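Local coordinates for L-iditol 2-dehydrogenase (Clostridium scindens, PDB 4OH1), which probably oxidises polyols such as L-iditol with NAD+, as a zinc-containing member of the alcohol dehydrogenase family, at residues M70-E75 and Q332-L337. Residues are numbered along the deposited sequence; the frame is centred on the assembly and turned at random.
Sequences MSFGHE and QAFEDL. With ZN (zinc ion), chain B.
In the GroES-like catalytic domain, F72 of the loop leading to the zinc ligands meets F334 of helix 330-338. The two side chains come from opposite directions and touch through CE2 and CZ of F72 and CE1 and CZ of F334. F72 CZ lies 3.7 Å from F334 CZ, and F72 CE2 is 4.0 Å from F334 CE1. F334 CZ sits at the edge of the F72 ring, near its plane. The planes make 57° with the centroids 5.9 Å apart, an oblique pair; the contact is apolar, ring carbon to ring carbon. F334 CG is anti to its carbonyl carbon (chi1 -78°), and the ring reaches off the helix past I347 of strand 344-348. L5 and V7 of strand 2-9 and the ring of F130 also pack on F72. Just past F72, the GHE sequence typical of zinc-containing alcohol dehydrogenases supplies two ligands of the zinc ion. H74 NE2 binds it at 2.4 Å and E75 OE2 at 2.1 Å; E157, C46 in its oxidised cysteinesulfonic form, and two waters complete the site. E75 CG rests over one face of the H74 imidazole, towards its rim. E75 OE1, the oxygen not on the metal, forms a salt bridge with K344.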
loop_
_atom_site.group_PDB
_atom_site.type_symbol
_atom_site.label_atom_id
_atom_site.label_comp_id
_atom_site.label_asym_id
_atom_site.label_seq_id
_atom_site.Cartn_x
_atom_site.Cartn_y
_atom_site.Cartn_z
HETATM N N MSE A 70 -29.541 -16.795 26.137
HETATM C CA MSE A 70 -28.792 -15.721 25.513
HETATM C C MSE A 70 -29.356 -15.363 24.149
HETATM O O MSE A 70 -29.597 -16.242 23.311
HETATM C CB MSE A 70 -27.376 -16.199 25.384
HETATM C CG MSE A 70 -26.407 -15.154 25.033
HETATM SE SE MSE A 70 -24.694 -16.034 24.739
HETATM C CE MSE A 70 -24.963 -16.980 23.027
ATOM N N SER A 71 -29.587 -14.082 23.925
ATOM C CA SER A 71 -30.022 -13.620 22.603
ATOM C C SER A 71 -28.906 -13.853 21.614
ATOM O O SER A 71 -27.751 -13.861 21.984
ATOM C CB SER A 71 -30.399 -12.141 22.630
ATOM O OG SER A 71 -29.247 -11.361 22.911
ATOM N N PHE A 72 -29.234 -14.061 20.351
ATOM C CA PHE A 72 -28.197 -14.189 19.353
ATOM C C PHE A 72 -28.698 -13.780 17.982
ATOM O O PHE A 72 -29.886 -13.482 17.802
ATOM C CB PHE A 72 -27.579 -15.612 19.358
ATOM C CG PHE A 72 -28.516 -16.692 18.871
ATOM C CD1 PHE A 72 -29.719 -16.930 19.513
ATOM C CD2 PHE A 72 -28.171 -17.489 17.796
ATOM C CE1 PHE A 72 -30.574 -17.896 19.059
ATOM C CE2 PHE A 72 -29.029 -18.477 17.341
ATOM C CZ PHE A 72 -30.245 -18.669 17.953
ATOM N N GLY A 73 -27.783 -13.789 17.022
ATOM C CA GLY A 73 -28.106 -13.509 15.617
ATOM C C GLY A 73 -27.466 -12.195 15.310
ATOM O O GLY A 73 -27.659 -11.243 16.030
ATOM N N HIS A 74 -26.651 -12.146 14.268
ATOM C CA HIS A 74 -26.003 -10.896 13.883
ATOM C C HIS A 74 -25.962 -10.655 12.350
ATOM O O HIS A 74 -25.210 -9.809 11.862
ATOM C CB HIS A 74 -24.604 -10.883 14.485
ATOM C CG HIS A 74 -23.733 -11.923 13.897
ATOM N ND1 HIS A 74 -23.822 -13.244 14.261
ATOM C CD2 HIS A 74 -22.836 -11.867 12.891
ATOM C CE1 HIS A 74 -22.997 -13.959 13.527
ATOM N NE2 HIS A 74 -22.380 -13.144 12.695
ATOM N N GLU A 75 -26.761 -11.408 11.598
ATOM C CA GLU A 75 -26.807 -11.302 10.176
ATOM C C GLU A 75 -28.251 -11.078 9.799
ATOM O O GLU A 75 -29.055 -11.998 9.918
ATOM C CB GLU A 75 -26.278 -12.568 9.530
ATOM C CG GLU A 75 -24.869 -12.966 9.982
ATOM C CD GLU A 75 -24.290 -14.211 9.225
ATOM O OE1 GLU A 75 -24.989 -14.895 8.439
ATOM O OE2 GLU A 75 -23.093 -14.475 9.391
ATOM N N GLN A 332 -36.713 -26.602 12.409
ATOM C CA GLN A 332 -36.119 -27.297 11.256
ATOM C C GLN A 332 -34.870 -26.594 10.756
ATOM O O GLN A 332 -33.959 -27.241 10.263
ATOM C CB GLN A 332 -37.078 -27.406 10.096
ATOM C CG GLN A 332 -38.097 -28.495 10.255
ATOM C CD GLN A 332 -39.440 -28.085 9.687
ATOM O OE1 GLN A 332 -40.170 -27.288 10.302
ATOM N NE2 GLN A 332 -39.761 -28.594 8.494
ATOM N N ALA A 333 -34.842 -25.270 10.868
ATOM C CA ALA A 333 -33.701 -24.526 10.417
ATOM C C ALA A 333 -32.496 -24.900 11.198
ATOM O O ALA A 333 -31.395 -25.033 10.650
ATOM C CB ALA A 333 -33.935 -23.028 10.525
ATOM N N PHE A 334 -32.663 -25.012 12.498
ATOM C CA PHE A 334 -31.530 -25.388 13.317
ATOM C C PHE A 334 -31.172 -26.889 13.127
ATOM O O PHE A 334 -29.994 -27.239 13.165
ATOM C CB PHE A 334 -31.726 -24.903 14.759
ATOM C CG PHE A 334 -31.450 -23.450 14.887
ATOM C CD1 PHE A 334 -30.157 -23.001 15.022
ATOM C CD2 PHE A 334 -32.443 -22.540 14.731
ATOM C CE1 PHE A 334 -29.860 -21.675 15.052
ATOM C CE2 PHE A 334 -32.171 -21.188 14.757
ATOM C CZ PHE A 334 -30.873 -20.750 14.914
ATOM N N GLU A 335 -32.141 -27.759 12.851
ATOM C CA GLU A 335 -31.762 -29.130 12.454
ATOM C C GLU A 335 -30.879 -29.071 11.197
ATOM O O GLU A 335 -29.809 -29.684 11.152
ATOM C CB GLU A 335 -32.965 -30.006 12.184
ATOM C CG GLU A 335 -33.776 -30.364 13.397
ATOM C CD GLU A 335 -35.095 -31.098 13.006
ATOM O OE1 GLU A 335 -35.103 -31.749 11.925
ATOM O OE2 GLU A 335 -36.119 -31.011 13.751
ATOM N N ASP A 336 -31.308 -28.298 10.198
ATOM C CA ASP A 336 -30.524 -28.143 8.969
ATOM C C ASP A 336 -29.153 -27.599 9.261
ATOM O O ASP A 336 -28.188 -28.082 8.739
ATOM C CB ASP A 336 -31.241 -27.266 7.969
ATOM C CG ASP A 336 -32.414 -27.946 7.367
ATOM O OD1 ASP A 336 -32.581 -29.135 7.651
ATOM O OD2 ASP A 336 -33.198 -27.317 6.637
ATOM N N LEU A 337 -29.057 -26.633 10.146
ATOM C CA LEU A 337 -27.774 -26.114 10.541
ATOM C C LEU A 337 -26.880 -27.211 11.108
ATOM O O LEU A 337 -25.726 -27.355 10.685
ATOM C CB LEU A 337 -27.947 -25.052 11.604
ATOM C CG LEU A 337 -26.629 -24.413 12.028
ATOM C CD1 LEU A 337 -26.142 -23.513 10.917
ATOM C CD2 LEU A 337 -26.774 -23.626 13.304
HETATM ZN ZN ZN B . -21.570 -13.541 10.433
HETATM O O HOH W 1 -19.736 -14.405 9.165
HETATM O O HOH W 2 -19.583 -12.867 11.573
#